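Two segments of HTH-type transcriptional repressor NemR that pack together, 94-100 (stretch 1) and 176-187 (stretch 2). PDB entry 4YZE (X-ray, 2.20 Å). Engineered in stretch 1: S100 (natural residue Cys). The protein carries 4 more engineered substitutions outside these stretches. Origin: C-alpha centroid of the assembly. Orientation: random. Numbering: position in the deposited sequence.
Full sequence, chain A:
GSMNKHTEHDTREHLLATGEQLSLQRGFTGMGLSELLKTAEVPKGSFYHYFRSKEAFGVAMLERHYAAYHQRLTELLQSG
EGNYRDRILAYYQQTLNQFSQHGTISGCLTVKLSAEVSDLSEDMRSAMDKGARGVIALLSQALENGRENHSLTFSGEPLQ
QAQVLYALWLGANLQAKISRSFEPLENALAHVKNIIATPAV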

ATOM      1  N   GLN A  94     -16.910  -4.741   4.191  1.00 45.70           N
ATOM      2  CA  GLN A  94     -16.385  -4.849   5.557  1.00 56.07           C
ATOM      3  C   GLN A  94     -15.153  -3.956   5.764  1.00 47.75           C
ATOM      4  O   GLN A  94     -14.996  -3.328   6.805  1.00 45.93           O
ATOM      5  CB  GLN A  94     -16.000  -6.298   5.858  1.00 64.70           C
ATOM      6  CG  GLN A  94     -16.618  -6.875   7.124  1.00 78.96           C
ATOM      7  CD  GLN A  94     -17.618  -7.984   6.827  1.00 89.83           C
ATOM      8  OE1 GLN A  94     -18.494  -7.831   5.972  1.00 94.98           O
ATOM      9  NE2 GLN A  94     -17.485  -9.109   7.525  1.00 90.07           N
ATOM     10  N   THR A  95     -14.281  -3.922   4.761  1.00 45.76           N
ATOM     11  CA  THR A  95     -13.109  -3.067   4.797  1.00 54.54           C
ATOM     12  C   THR A  95     -13.559  -1.629   4.963  1.00 52.60           C
ATOM     13  O   THR A  95     -13.002  -0.888   5.788  1.00 48.19           O
ATOM     14  CB  THR A  95     -12.289  -3.192   3.511  1.00 58.04           C
ATOM     15  OG1 THR A  95     -11.864  -4.548   3.345  1.00 55.36           O
ATOM     16  CG2 THR A  95     -11.072  -2.284   3.572  1.00 64.47           C
ATOM     17  N   LEU A  96     -14.578  -1.237   4.195  1.00 43.22           N
ATOM     18  CA  LEU A  96     -15.182   0.096   4.342  1.00 45.59           C
ATOM     19  C   LEU A  96     -15.676   0.362   5.758  1.00 57.38           C
ATOM     20  O   LEU A  96     -15.489   1.462   6.294  1.00 49.32           O
ATOM     21  CB  LEU A  96     -16.338   0.282   3.364  1.00 63.34           C
ATOM     22  CG  LEU A  96     -16.209   1.327   2.264  1.00 62.08           C
ATOM     23  CD1 LEU A  96     -17.430   1.307   1.352  1.00 61.86           C
ATOM     24  CD2 LEU A  96     -16.026   2.706   2.853  1.00 55.05           C
ATOM     25  N   ASN A  97     -16.316  -0.630   6.369  1.00 58.95           N
ATOM     26  CA  ASN A  97     -16.884  -0.425   7.701  1.00 65.21           C
ATOM     27  C   ASN A  97     -15.801  -0.342   8.770  1.00 69.44           C
ATOM     28  O   ASN A  97     -15.837   0.511   9.650  1.00 73.97           O
ATOM     29  CB  ASN A  97     -17.850  -1.558   8.044  1.00 63.78           C
ATOM     30  CG  ASN A  97     -19.008  -1.659   7.069  1.00 67.60           C
ATOM     31  OD1 ASN A  97     -19.322  -0.710   6.354  1.00 68.38           O
ATOM     32  ND2 ASN A  97     -19.652  -2.821   7.040  1.00 68.92           N
ATOM     33  N   GLN A  98     -14.837  -1.253   8.672  1.00 69.15           N
ATOM     34  CA  GLN A  98     -13.761  -1.385   9.645  1.00 75.79           C
ATOM     35  C   GLN A  98     -12.608  -0.428   9.358  1.00 79.18           C
ATOM     36  O   GLN A  98     -11.489  -0.639   9.827  1.00 81.04           O
ATOM     37  CB  GLN A  98     -13.246  -2.829   9.659  1.00 71.81           C
ATOM     38  CG  GLN A  98     -14.286  -3.831  10.151  1.00 79.13           C
ATOM     39  CD  GLN A  98     -13.863  -5.276   9.961  1.00 85.24           C
ATOM     40  OE1 GLN A  98     -12.692  -5.571   9.711  1.00 88.95           O
ATOM     41  NE2 GLN A  98     -14.822  -6.189  10.078  1.00 86.74           N
ATOM     42  N   PHE A  99     -12.886   0.621   8.590  1.00 74.14           N
ATOM     43  CA  PHE A  99     -11.865   1.600   8.242  1.00 71.24           C
ATOM     44  C   PHE A  99     -11.512   2.447   9.462  1.00 77.23           C
ATOM     45  O   PHE A  99     -10.339   2.575   9.830  1.00 78.66           O
ATOM     46  CB  PHE A  99     -12.341   2.482   7.086  1.00 65.66           C
ATOM     47  CG  PHE A  99     -11.445   3.652   6.812  1.00 69.75           C
ATOM     48  CD1 PHE A  99     -10.089   3.463   6.572  1.00 71.40           C
ATOM     49  CD2 PHE A  99     -11.958   4.944   6.794  1.00 73.52           C
ATOM     50  CE1 PHE A  99      -9.256   4.550   6.330  1.00 70.90           C
ATOM     51  CE2 PHE A  99     -11.136   6.032   6.547  1.00 73.19           C
ATOM     52  CZ  PHE A  99      -9.782   5.833   6.316  1.00 72.97           C
ATOM     53  N   SER A 100     -12.530   3.030  10.080  1.00 75.91           N
ATOM     54  CA  SER A 100     -12.342   3.688  11.361  1.00 81.66           C
ATOM     55  C   SER A 100     -13.456   3.305  12.316  1.00 82.23           C
ATOM     56  O   SER A 100     -14.530   2.870  11.896  1.00 84.28           O
ATOM     57  CB  SER A 100     -12.295   5.204  11.197  1.00 84.92           C
ATOM     58  N   ALA A 176      -6.451   5.560   1.401  1.00 32.94           N
ATOM     59  CA  ALA A 176      -7.507   6.079   2.285  1.00 27.94           C
ATOM     60  C   ALA A 176      -6.825   6.663   3.522  1.00 36.61           C
ATOM     61  O   ALA A 176      -7.193   7.718   4.023  1.00 31.45           O
ATOM     62  CB  ALA A 176      -8.467   4.973   2.687  1.00 27.65           C
ATOM     63  N   LYS A 177      -5.811   5.955   4.004  1.00 35.54           N
ATOM     64  CA  LYS A 177      -5.141   6.320   5.241  1.00 37.84           C
ATOM     65  C   LYS A 177      -4.444   7.666   5.067  1.00 44.83           C
ATOM     66  O   LYS A 177      -4.639   8.593   5.868  1.00 40.06           O
ATOM     67  CB  LYS A 177      -4.131   5.226   5.586  1.00 39.70           C
ATOM     68  CG  LYS A 177      -3.339   5.446   6.834  1.00 51.14           C
ATOM     69  CD  LYS A 177      -2.445   4.226   7.014  1.00 56.16           C
ATOM     70  CE  LYS A 177      -1.350   4.443   8.025  1.00 62.61           C
ATOM     71  NZ  LYS A 177      -0.270   3.432   7.820  1.00 63.05           N
ATOM     72  N   ILE A 178      -3.668   7.777   3.994  1.00 38.90           N
ATOM     73  CA  ILE A 178      -2.954   9.005   3.686  1.00 42.44           C
ATOM     74  C   ILE A 178      -3.878  10.196   3.537  1.00 49.14           C
ATOM     75  O   ILE A 178      -3.639  11.231   4.147  1.00 54.66           O
ATOM     76  CB  ILE A 178      -2.102   8.870   2.416  1.00 47.29           C
ATOM     77  CG1 ILE A 178      -0.934   7.925   2.659  1.00 43.58           C
ATOM     78  CG2 ILE A 178      -1.542  10.216   1.997  1.00 39.70           C
ATOM     79  CD1 ILE A 178      -0.271   7.472   1.385  1.00 53.18           C
ATOM     80  N   SER A 179      -4.924  10.056   2.730  1.00 42.57           N
ATOM     81  CA  SER A 179      -5.812  11.176   2.464  1.00 39.33           C
ATOM     82  C   SER A 179      -6.882  11.350   3.527  1.00 37.13           C
ATOM     83  O   SER A 179      -7.644  12.307   3.464  1.00 37.89           O
ATOM     84  CB  SER A 179      -6.519  10.985   1.130  1.00 37.64           C
ATOM     85  OG  SER A 179      -7.378   9.856   1.174  1.00 35.71           O
ATOM     86  N   ARG A 180      -6.976  10.419   4.476  1.00 33.62           N
ATOM     87  CA  ARG A 180      -8.093  10.453   5.438  1.00 34.58           C
ATOM     88  C   ARG A 180      -9.451  10.577   4.736  1.00 36.10           C
ATOM     89  O   ARG A 180     -10.305  11.367   5.126  1.00 38.43           O
ATOM     90  CB  ARG A 180      -7.931  11.601   6.439  1.00 35.65           C
ATOM     91  CG  ARG A 180      -6.543  11.673   7.112  1.00 40.54           C
ATOM     92  CD  ARG A 180      -6.701  12.339   8.473  1.00 56.31           C
ATOM     93  NE  ARG A 180      -5.594  13.215   8.830  1.00 70.70           N
ATOM     94  CZ  ARG A 180      -5.520  14.499   8.490  1.00 71.25           C
ATOM     95  NH1 ARG A 180      -6.480  15.054   7.768  1.00 83.64           N
ATOM     96  NH2 ARG A 180      -4.482  15.226   8.862  1.00 53.41           N
ATOM     97  N   SER A 181      -9.652   9.804   3.685  1.00 36.32           N
ATOM     98  CA  SER A 181     -10.951   9.801   3.019  1.00 31.99           C
ATOM     99  C   SER A 181     -11.224   8.343   2.790  1.00 30.72           C
ATOM    100  O   SER A 181     -10.276   7.565   2.548  1.00 31.81           O
ATOM    101  CB  SER A 181     -10.875  10.545   1.681  1.00 32.08           C
ATOM    102  OG  SER A 181     -12.072  10.399   0.925  1.00 33.03           O
ATOM    103  N   PHE A 182     -12.485   7.934   2.877  1.00 31.18           N
ATOM    104  CA  PHE A 182     -12.800   6.556   2.494  1.00 38.62           C
ATOM    105  C   PHE A 182     -13.175   6.456   1.008  1.00 32.50           C
ATOM    106  O   PHE A 182     -13.548   5.387   0.513  1.00 32.73           O
ATOM    107  CB  PHE A 182     -13.854   5.928   3.416  1.00 41.54           C
ATOM    108  CG  PHE A 182     -15.012   6.825   3.698  1.00 50.67           C
ATOM    109  CD1 PHE A 182     -16.033   6.967   2.768  1.00 52.50           C
ATOM    110  CD2 PHE A 182     -15.085   7.535   4.893  1.00 47.14           C
ATOM    111  CE1 PHE A 182     -17.112   7.813   3.021  1.00 55.45           C
ATOM    112  CE2 PHE A 182     -16.160   8.382   5.156  1.00 45.86           C
ATOM    113  CZ  PHE A 182     -17.173   8.520   4.216  1.00 51.19           C
ATOM    114  N   GLU A 183     -13.030   7.567   0.288  1.00 31.84           N
ATOM    115  CA  GLU A 183     -13.288   7.560  -1.160  1.00 33.98           C
ATOM    116  C   GLU A 183     -12.497   6.476  -1.923  1.00 31.18           C
ATOM    117  O   GLU A 183     -13.056   5.812  -2.779  1.00 32.50           O
ATOM    118  CB  GLU A 183     -13.083   8.957  -1.767  1.00 37.52           C
ATOM    119  CG  GLU A 183     -13.642   9.131  -3.172  1.00 35.51           C
ATOM    120  CD  GLU A 183     -12.731   8.543  -4.242  1.00 41.18           C
ATOM    121  OE1 GLU A 183     -11.501   8.459  -3.992  1.00 33.53           O
ATOM    122  OE2 GLU A 183     -13.247   8.166  -5.328  1.00 40.07           O
ATOM    123  N   PRO A 184     -11.206   6.279  -1.604  1.00 27.90           N
ATOM    124  CA  PRO A 184     -10.511   5.204  -2.316  1.00 26.87           C
ATOM    125  C   PRO A 184     -11.133   3.834  -2.077  1.00 35.00           C
ATOM    126  O   PRO A 184     -11.123   3.003  -3.000  1.00 36.95           O
ATOM    127  CB  PRO A 184      -9.100   5.239  -1.697  1.00 26.42           C
ATOM    128  CG  PRO A 184      -8.897   6.699  -1.265  1.00 27.39           C
ATOM    129  CD  PRO A 184     -10.279   7.129  -0.809  1.00 28.16           C
ATOM    130  N   LEU A 185     -11.654   3.590  -0.874  1.00 31.39           N
ATOM    131  CA  LEU A 185     -12.312   2.303  -0.574  1.00 27.19           C
ATOM    132  C   LEU A 185     -13.668   2.195  -1.301  1.00 27.89           C
ATOM    133  O   LEU A 185     -13.961   1.161  -1.884  1.00 30.42           O
ATOM    134  CB  LEU A 185     -12.470   2.083   0.941  1.00 30.82           C
ATOM    135  CG  LEU A 185     -11.120   2.136   1.688  1.00 35.07           C
ATOM    136  CD1 LEU A 185     -11.264   2.258   3.227  1.00 32.29           C
ATOM    137  CD2 LEU A 185     -10.303   0.918   1.334  1.00 33.93           C
ATOM    138  N   GLU A 186     -14.484   3.257  -1.272  1.00 29.03           N
ATOM    139  CA  GLU A 186     -15.782   3.217  -1.956  1.00 36.13           C
ATOM    140  C   GLU A 186     -15.500   3.070  -3.432  1.00 33.96           C
ATOM    141  O   GLU A 186     -16.195   2.354  -4.132  1.00 30.57           O
ATOM    142  CB  GLU A 186     -16.639   4.477  -1.706  1.00 32.42           C
ATOM    143  CG  GLU A 186     -16.972   4.718  -0.248  1.00 50.45           C
ATOM    144  CD  GLU A 186     -17.679   6.061  -0.001  1.00 60.63           C
ATOM    145  OE1 GLU A 186     -17.313   7.077  -0.638  1.00 54.04           O
ATOM    146  OE2 GLU A 186     -18.607   6.091   0.840  1.00 65.78           O
ATOM    147  N   ASN A 187     -14.455   3.726  -3.912  1.00 31.52           N
ATOM    148  CA  ASN A 187     -14.189   3.643  -5.334  1.00 30.89           C
ATOM    149  C   ASN A 187     -13.717   2.239  -5.710  1.00 37.96           C
ATOM    150  O   ASN A 187     -14.094   1.723  -6.765  1.00 30.02           O
ATOM    151  CB  ASN A 187     -13.191   4.710  -5.792  1.00 34.19           C
ATOM    152  CG  ASN A 187     -12.967   4.674  -7.292  1.00 38.80           C
ATOM    153  OD1 ASN A 187     -13.909   4.812  -8.074  1.00 35.18           O
ATOM    154  ND2 ASN A 187     -11.726   4.476  -7.698  1.00 38.01           N
TER

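What kind of force joins the two stretches? No hydrogen bond crosses between them, so the contact rests on apolar packing, with 362 Å² buried in total. The backbones come nearest at L96 and L185, whose CA atoms lie 6.1 Å apart, and their side chains meet in the space between.

How do the leucines meet? L185 points toward stretch 1 and is buried, which suits a branched hydrocarbon with nothing polar to satisfy. Its CB lies 4.0 Å from CG of L96, and its CD2 lies 4.0 Å from CG2 of T95. L96 leaves its backbone sideways, yet its end reaches stretch 2: CD2 comes to 3.9 Å from CB of F182, and CD1 to 3.8 Å from CG of E186, part of that residue's aliphatic stem. T95 serves both surroundings, offering its methyl to L185 while its OG1 is hydrogen-bonded elsewhere in the structure.

What does F99 contribute? Just past the end of its helix, it points toward stretch 2 with chi1 in the t well, and the other stretch covers 96 Å² of it, the largest area covered on any residue of the contact. Its CD1 lies 3.7 Å from CD1 of L185, its CE1 3.8 Å from CB of A176, and its CD2 4.0 Å from CB of F182. The broad ring thus bridges both helices of stretch 2, and A176, with only a methyl for a side chain, meets the ring through CB.

How does the turn between the helices of stretch 2 present its residues to stretch 1? After R180 adopts positive phi, S181 N donates a hydrogen bond back to A176 O at 3.2 Å. S181 points away from stretch 1, and its OG accepts a hydrogen bond from E183 N at 3.1 Å. F182, at the N-cap position, starts toward stretch 1, but its ring leads away; its CB makes the closest approaches to L96 and F99.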